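PDB 2X9Q: Cyclo(L-tyrosyl-L-tyrosyl) synthase from Mycobacterium tuberculosis, which joins two tyrosyl units delivered by tyrosyl-tRNA(Tyr) into cyclo(L-Tyr-L-Tyr), a precursor of mycocyclosin, without consuming ATP. Local coordinates for residues Thr59-Gly63 against Phe64-Pro68; Leu186-Arg189 against Leu190-Glu194. All coordinates share one frame; numbering follows the deposited sequence.

Overall arrangement
Contact 1 (59-63 with 64-68) and contact 2 (186-189 with 190-194) are both local, partly buried arrangements, set on opposite sides of the chain's centre with their own centres about 36 Å apart. They share no element. The first is a beta hairpin at one edge of the mixed sheet, held by paired backbone bonds between strands, with Phe64 and Val66 buried on one face. The second is the last turn of helix 177-192, held by bonds along the helix, with Leu186 and Leu190 turned into the protein and Thr188 and Asp192 on its exposed side. Contact 2 lies nearer the probable substrate pocket, since Leu186 touches Cys231.

Contact 1 of 2, residues Thr59-Gly63 against Phe64-Pro68; sequences TAQEG and FLVRP
Phe64 closes the turn that joins the two strands, and its ring packs back against the backbone of Glu62 and Gly63. Gly63 O lies over one face of the ring, while Gln61 O sits at its edge, near the ring plane. CG stands anti to the carbonyl carbon (chi1 -71°), which brings CD1 to 3.5 Å from Glu62 O. The backbone of Phe64 is bonded twice to Gln61: its N donates to Gln61 O at 2.9 Å from above the carbonyl plane, and its O accepts from Gln61 N, which comes in nearly along the C=O axis. This is a two-residue beta hairpin closed by a type I' turn from Gln61 to Phe64, with Glu62 and Gly63 at its corners, both at positive phi. Strand 64-68 continues the sheet onto strand 276-283, where Phe64 meets Val281; strand 59-61 forms one edge of the sheet within this chain. Farther from the turn, Val66 and Thr59 form the next hydrogen-bonded pair, Thr59 N to Val66 O and Val66 N to Thr59 O both at 2.7 Å. On the face that carries Phe64, Val66 CG2 comes within 3.6 Å of Gln61 OE1, whose hydrogen bonds come from His77 NE2 and Trp105 NE1. Thr59 lays CG2 3.7 Å from Val66 O. Across the other face Ala60 CB touches Leu65 CD2 at 4.1 Å.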
ATOM      1  N   THR A  59       1.728  -1.568 -19.085  1.00 40.62           N
ATOM      2  CA  THR A  59       0.678  -1.414 -20.068  1.00 41.42           C
ATOM      3  C   THR A  59      -0.054  -0.037 -19.813  1.00 40.56           C
ATOM      4  O   THR A  59      -0.341   0.323 -18.653  1.00 37.86           O
ATOM      5  CB  THR A  59      -0.207  -2.720 -20.195  1.00 41.56           C
ATOM      6  OG1 THR A  59      -1.431  -2.419 -20.886  1.00 49.40           O
ATOM      7  CG2 THR A  59      -0.611  -3.271 -18.914  1.00 43.28           C
ATOM      8  N   ALA A  60      -0.238   0.757 -20.882  1.00 38.37           N
ATOM      9  CA  ALA A  60      -0.979   2.039 -20.824  1.00 37.69           C
ATOM     10  C   ALA A  60      -2.505   1.862 -20.740  1.00 37.75           C
ATOM     11  O   ALA A  60      -3.095   1.182 -21.576  1.00 35.51           O
ATOM     12  CB  ALA A  60      -0.606   2.923 -22.003  1.00 37.45           C
ATOM     13  N   GLN A  61      -3.129   2.420 -19.673  1.00 36.55           N
ATOM     14  CA  GLN A  61      -4.563   2.279 -19.431  1.00 35.92           C
ATOM     15  C   GLN A  61      -5.091   3.615 -18.850  1.00 36.57           C
ATOM     16  O   GLN A  61      -4.626   4.069 -17.786  1.00 36.01           O
ATOM     17  CB  GLN A  61      -4.878   1.168 -18.381  1.00 35.48           C
ATOM     18  CG  GLN A  61      -4.349  -0.189 -18.675  1.00 36.54           C
ATOM     19  CD  GLN A  61      -4.952  -1.254 -17.775  1.00 32.87           C
ATOM     20  OE1 GLN A  61      -4.989  -1.147 -16.535  1.00 31.38           O
ATOM     21  NE2 GLN A  61      -5.375  -2.329 -18.389  1.00 34.92           N
ATOM     22  N   GLU A  62      -6.062   4.238 -19.528  1.00 36.95           N
ATOM     23  CA  GLU A  62      -6.744   5.455 -19.038  1.00 36.80           C
ATOM     24  C   GLU A  62      -5.803   6.439 -18.371  1.00 35.47           C
ATOM     25  O   GLU A  62      -6.053   6.845 -17.211  1.00 38.25           O
ATOM     26  CB  GLU A  62      -7.842   5.087 -18.032  1.00 37.17           C
ATOM     27  CG  GLU A  62      -8.991   4.285 -18.623  1.00 42.42           C
ATOM     28  CD  GLU A  62      -8.557   2.858 -18.979  1.00 49.52           C
ATOM     29  OE1 GLU A  62      -7.862   2.219 -18.150  1.00 48.44           O
ATOM     30  OE2 GLU A  62      -8.900   2.384 -20.076  1.00 49.20           O
ATOM     31  N   GLY A  63      -4.716   6.767 -19.045  1.00 32.67           N
ATOM     32  CA  GLY A  63      -3.790   7.816 -18.578  1.00 32.28           C
ATOM     33  C   GLY A  63      -2.690   7.373 -17.588  1.00 30.53           C
ATOM     34  O   GLY A  63      -1.868   8.201 -17.155  1.00 29.38           O
ATOM     35  N   PHE A  64      -2.640   6.074 -17.296  1.00 28.42           N
ATOM     36  CA  PHE A  64      -1.601   5.490 -16.413  1.00 29.82           C
ATOM     37  C   PHE A  64      -0.725   4.423 -17.088  1.00 28.69           C
ATOM     38  O   PHE A  64      -1.197   3.713 -17.942  1.00 30.31           O
ATOM     39  CB  PHE A  64      -2.310   4.847 -15.190  1.00 28.38           C
ATOM     40  CG  PHE A  64      -2.869   5.902 -14.275  1.00 27.16           C
ATOM     41  CD1 PHE A  64      -4.202   6.233 -14.319  1.00 28.97           C
ATOM     42  CD2 PHE A  64      -2.026   6.625 -13.465  1.00 28.30           C
ATOM     43  CE1 PHE A  64      -4.711   7.303 -13.507  1.00 28.85           C
ATOM     44  CE2 PHE A  64      -2.517   7.679 -12.621  1.00 26.62           C
ATOM     45  CZ  PHE A  64      -3.856   8.005 -12.655  1.00 25.67           C
ATOM     46  N   LEU A  65       0.507   4.285 -16.673  1.00 27.24           N
ATOM     47  CA  LEU A  65       1.254   3.127 -17.070  1.00 26.71           C
ATOM     48  C   LEU A  65       1.090   2.153 -15.883  1.00 27.71           C
ATOM     49  O   LEU A  65       1.333   2.564 -14.717  1.00 27.04           O
ATOM     50  CB  LEU A  65       2.695   3.497 -17.287  1.00 26.64           C
ATOM     51  CG  LEU A  65       2.964   4.587 -18.379  1.00 33.38           C
ATOM     52  CD1 LEU A  65       4.409   4.989 -18.390  1.00 38.76           C
ATOM     53  CD2 LEU A  65       2.595   4.162 -19.828  1.00 37.28           C
ATOM     54  N   VAL A  66       0.601   0.947 -16.150  1.00 25.37           N
ATOM     55  CA  VAL A  66       0.426  -0.075 -15.091  1.00 25.36           C
ATOM     56  C   VAL A  66       1.532  -1.145 -15.309  1.00 25.88           C
ATOM     57  O   VAL A  66       1.579  -1.827 -16.356  1.00 26.02           O
ATOM     58  CB  VAL A  66      -0.966  -0.730 -15.168  1.00 24.72           C
ATOM     59  CG1 VAL A  66      -1.209  -1.891 -14.088  1.00 22.94           C
ATOM     60  CG2 VAL A  66      -2.008   0.314 -15.112  1.00 25.39           C
ATOM     61  N   ARG A  67       2.376  -1.302 -14.308  1.00 24.49           N
ATOM     62  CA  ARG A  67       3.480  -2.258 -14.343  1.00 24.47           C
ATOM     63  C   ARG A  67       3.346  -3.296 -13.219  1.00 23.63           C
ATOM     64  O   ARG A  67       3.783  -3.067 -12.032  1.00 20.18           O
ATOM     65  CB  ARG A  67       4.815  -1.520 -14.307  1.00 24.76           C
ATOM     66  CG  ARG A  67       5.991  -2.523 -14.587  1.00 31.19           C
ATOM     67  CD  ARG A  67       7.374  -1.856 -14.718  1.00 34.02           C
ATOM     68  NE  ARG A  67       7.740  -0.987 -13.571  1.00 37.86           N
ATOM     69  CZ  ARG A  67       8.167  -1.389 -12.355  1.00 39.53           C
ATOM     70  NH1 ARG A  67       8.290  -2.693 -12.037  1.00 37.97           N
ATOM     71  NH2 ARG A  67       8.520  -0.472 -11.437  1.00 37.00           N
ATOM     72  N   PRO A  68       2.777  -4.467 -13.574  1.00 23.77           N
ATOM     73  CA  PRO A  68       2.708  -5.517 -12.545  1.00 23.55           C
ATOM     74  C   PRO A  68       4.114  -5.939 -12.119  1.00 23.03           C
ATOM     75  O   PRO A  68       5.045  -5.992 -12.934  1.00 23.16           O
ATOM     76  CB  PRO A  68       1.932  -6.666 -13.227  1.00 23.15           C
ATOM     77  CG  PRO A  68       1.166  -5.919 -14.422  1.00 24.00           C
ATOM     78  CD  PRO A  68       2.227  -4.920 -14.877  1.00 23.69           C
TER

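Contact 2 of 2, residues Leu186-Arg189 against Leu190-Glu194; sequences LLTR and LKDDE
Leu190 sits over Leu186, one turn further along the helix, and the two meet through their CD1 methyls at 4.2 Å. Leu190 CG also lies 3.4 Å from Leu186 O, the carbonyl that accepts Leu190 N in a nearly straight bond (171° at the hydrogen). On the exposed side the side chains of Thr188 and Asp192 lie alongside each other with their ends in one direction. Thr188 CG2, anti to its own N, approaches Asp192 OD2 to 3.5 Å, whereas the Thr188 hydroxyl is turned back to Ala184 O. Thr188 O takes Asp192 N at 2.8 Å, together with a weak second bond from Lys191 N, whose stronger partner is Leu187 O. Apart from that weak i to i+3 bond, these are the i to i+4 bonds of the final turn of helix 177-192, and the last of them, Asp193 N to Arg189 O at 2.9 Å, is bent (131°) where Asp193 leaves helical geometry. Asp193 then serves as the N-cap of helix 194-210: with chi1 at -179°, CG extends away from its own N, and OD1 accepts Met196 N and, weakly, Asp195 N. The Arg189 chain is stretched out as far as NE and forms a salt bridge through NE with Asp185, a turn earlier. Farther out, Leu186 and Leu190 both pack on Cys231 of helix 220-244, a residue probably involved in substrate binding, and Leu190 also touches Met196 and Cys200 of the following helix.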
ATOM      1  N   LEU A 186       3.310 -11.614  11.028  1.00 26.02           N
ATOM      2  CA  LEU A 186       4.452 -10.847  10.504  1.00 27.08           C
ATOM      3  C   LEU A 186       5.349 -10.409  11.644  1.00 26.67           C
ATOM      4  O   LEU A 186       6.591 -10.562  11.593  1.00 27.96           O
ATOM      5  CB  LEU A 186       3.990  -9.591   9.777  1.00 23.99           C
ATOM      6  CG  LEU A 186       5.097  -8.647   9.335  1.00 26.58           C
ATOM      7  CD1 LEU A 186       6.280  -9.339   8.405  1.00 23.48           C
ATOM      8  CD2 LEU A 186       4.522  -7.434   8.580  1.00 26.45           C
ATOM      9  N   LEU A 187       4.733  -9.834  12.666  1.00 27.36           N
ATOM     10  CA  LEU A 187       5.498  -9.426  13.879  1.00 27.81           C
ATOM     11  C   LEU A 187       6.232 -10.617  14.527  1.00 27.78           C
ATOM     12  O   LEU A 187       7.357 -10.480  15.006  1.00 26.15           O
ATOM     13  CB  LEU A 187       4.592  -8.652  14.828  1.00 28.21           C
ATOM     14  CG  LEU A 187       4.604  -7.101  14.761  1.00 33.67           C
ATOM     15  CD1 LEU A 187       4.494  -6.474  13.402  1.00 34.46           C
ATOM     16  CD2 LEU A 187       3.610  -6.425  15.789  1.00 35.12           C
ATOM     17  N   THR A 188       5.600 -11.776  14.567  1.00 28.90           N
ATOM     18  CA  THR A 188       6.212 -12.939  15.221  1.00 30.83           C
ATOM     19  C   THR A 188       7.423 -13.392  14.405  1.00 31.22           C
ATOM     20  O   THR A 188       8.499 -13.672  14.965  1.00 31.17           O
ATOM     21  CB  THR A 188       5.204 -14.087  15.286  1.00 31.61           C
ATOM     22  OG1 THR A 188       4.213 -13.734  16.252  1.00 34.82           O
ATOM     23  CG2 THR A 188       5.861 -15.411  15.713  1.00 32.53           C
ATOM     24  N   ARG A 189       7.268 -13.484  13.091  1.00 30.18           N
ATOM     25  CA  ARG A 189       8.420 -13.832  12.244  1.00 31.31           C
ATOM     26  C   ARG A 189       9.586 -12.866  12.336  1.00 32.11           C
ATOM     27  O   ARG A 189      10.740 -13.306  12.343  1.00 33.26           O
ATOM     28  CB  ARG A 189       8.013 -13.880  10.802  1.00 32.02           C
ATOM     29  CG  ARG A 189       7.200 -14.971  10.398  1.00 31.39           C
ATOM     30  CD  ARG A 189       6.740 -14.545   8.981  1.00 35.55           C
ATOM     31  NE  ARG A 189       5.748 -15.465   8.469  1.00 34.37           N
ATOM     32  CZ  ARG A 189       6.007 -16.565   7.763  1.00 35.56           C
ATOM     33  NH1 ARG A 189       7.267 -16.927   7.407  1.00 31.46           N
ATOM     34  NH2 ARG A 189       4.979 -17.296   7.397  1.00 35.86           N
ATOM     35  N   LEU A 190       9.332 -11.560  12.351  1.00 32.11           N
ATOM     36  CA  LEU A 190      10.398 -10.618  12.583  1.00 33.84           C
ATOM     37  C   LEU A 190      11.103 -10.847  13.953  1.00 37.14           C
ATOM     38  O   LEU A 190      12.309 -10.558  14.070  1.00 36.16           O
ATOM     39  CB  LEU A 190       9.913  -9.191  12.557  1.00 32.69           C
ATOM     40  CG  LEU A 190       9.471  -8.743  11.155  1.00 33.66           C
ATOM     41  CD1 LEU A 190       8.675  -7.446  11.337  1.00 29.77           C
ATOM     42  CD2 LEU A 190      10.716  -8.514  10.349  1.00 32.90           C
ATOM     43  N   LYS A 191      10.335 -11.255  14.975  1.00 36.19           N
ATOM     44  CA  LYS A 191      10.878 -11.322  16.326  1.00 37.68           C
ATOM     45  C   LYS A 191      11.726 -12.562  16.394  1.00 36.77           C
ATOM     46  O   LYS A 191      12.833 -12.528  16.886  1.00 37.90           O
ATOM     47  CB  LYS A 191       9.750 -11.414  17.375  1.00 37.44           C
ATOM     48  CG  LYS A 191      10.275 -11.675  18.791  1.00 42.32           C
ATOM     49  CD  LYS A 191       9.149 -11.602  19.791  1.00 48.12           C
ATOM     50  CE  LYS A 191       9.178 -12.788  20.759  1.00 52.88           C
ATOM     51  NZ  LYS A 191       8.148 -12.548  21.842  1.00 57.09           N
ATOM     52  N   ASP A 192      11.212 -13.630  15.815  1.00 35.69           N
ATOM     53  CA  ASP A 192      11.844 -14.915  15.835  1.00 35.27           C
ATOM     54  C   ASP A 192      12.957 -15.164  14.840  1.00 33.99           C
ATOM     55  O   ASP A 192      13.790 -16.072  15.071  1.00 31.91           O
ATOM     56  CB  ASP A 192      10.787 -16.020  15.650  1.00 37.14           C
ATOM     57  CG  ASP A 192       9.780 -16.101  16.874  1.00 39.53           C
ATOM     58  OD1 ASP A 192       9.966 -15.374  17.875  1.00 42.09           O
ATOM     59  OD2 ASP A 192       8.805 -16.875  16.780  1.00 43.96           O
ATOM     60  N   ASP A 193      12.986 -14.429  13.733  1.00 30.18           N
ATOM     61  CA  ASP A 193      13.914 -14.778  12.682  1.00 29.17           C
ATOM     62  C   ASP A 193      14.829 -13.591  12.321  1.00 28.93           C
ATOM     63  O   ASP A 193      14.411 -12.675  11.592  1.00 24.67           O
ATOM     64  CB  ASP A 193      13.122 -15.289  11.472  1.00 30.95           C
ATOM     65  CG  ASP A 193      14.022 -15.715  10.305  1.00 32.69           C
ATOM     66  OD1 ASP A 193      15.249 -15.338  10.220  1.00 34.98           O
ATOM     67  OD2 ASP A 193      13.481 -16.379   9.427  1.00 35.59           O
ATOM     68  N   GLU A 194      16.073 -13.579  12.836  1.00 26.60           N
ATOM     69  CA  GLU A 194      16.867 -12.393  12.689  1.00 26.02           C
ATOM     70  C   GLU A 194      17.380 -12.238  11.264  1.00 25.03           C
ATOM     71  O   GLU A 194      17.676 -11.134  10.897  1.00 26.31           O
ATOM     72  CB  GLU A 194      18.022 -12.321  13.715  1.00 27.04           C
ATOM     73  CG  GLU A 194      19.015 -13.498  13.499  1.00 30.45           C
ATOM     74  CD  GLU A 194      20.324 -13.300  14.332  1.00 35.33           C
ATOM     75  OE1 GLU A 194      20.254 -13.124  15.564  1.00 31.58           O
ATOM     76  OE2 GLU A 194      21.404 -13.280  13.749  1.00 31.05           O
TER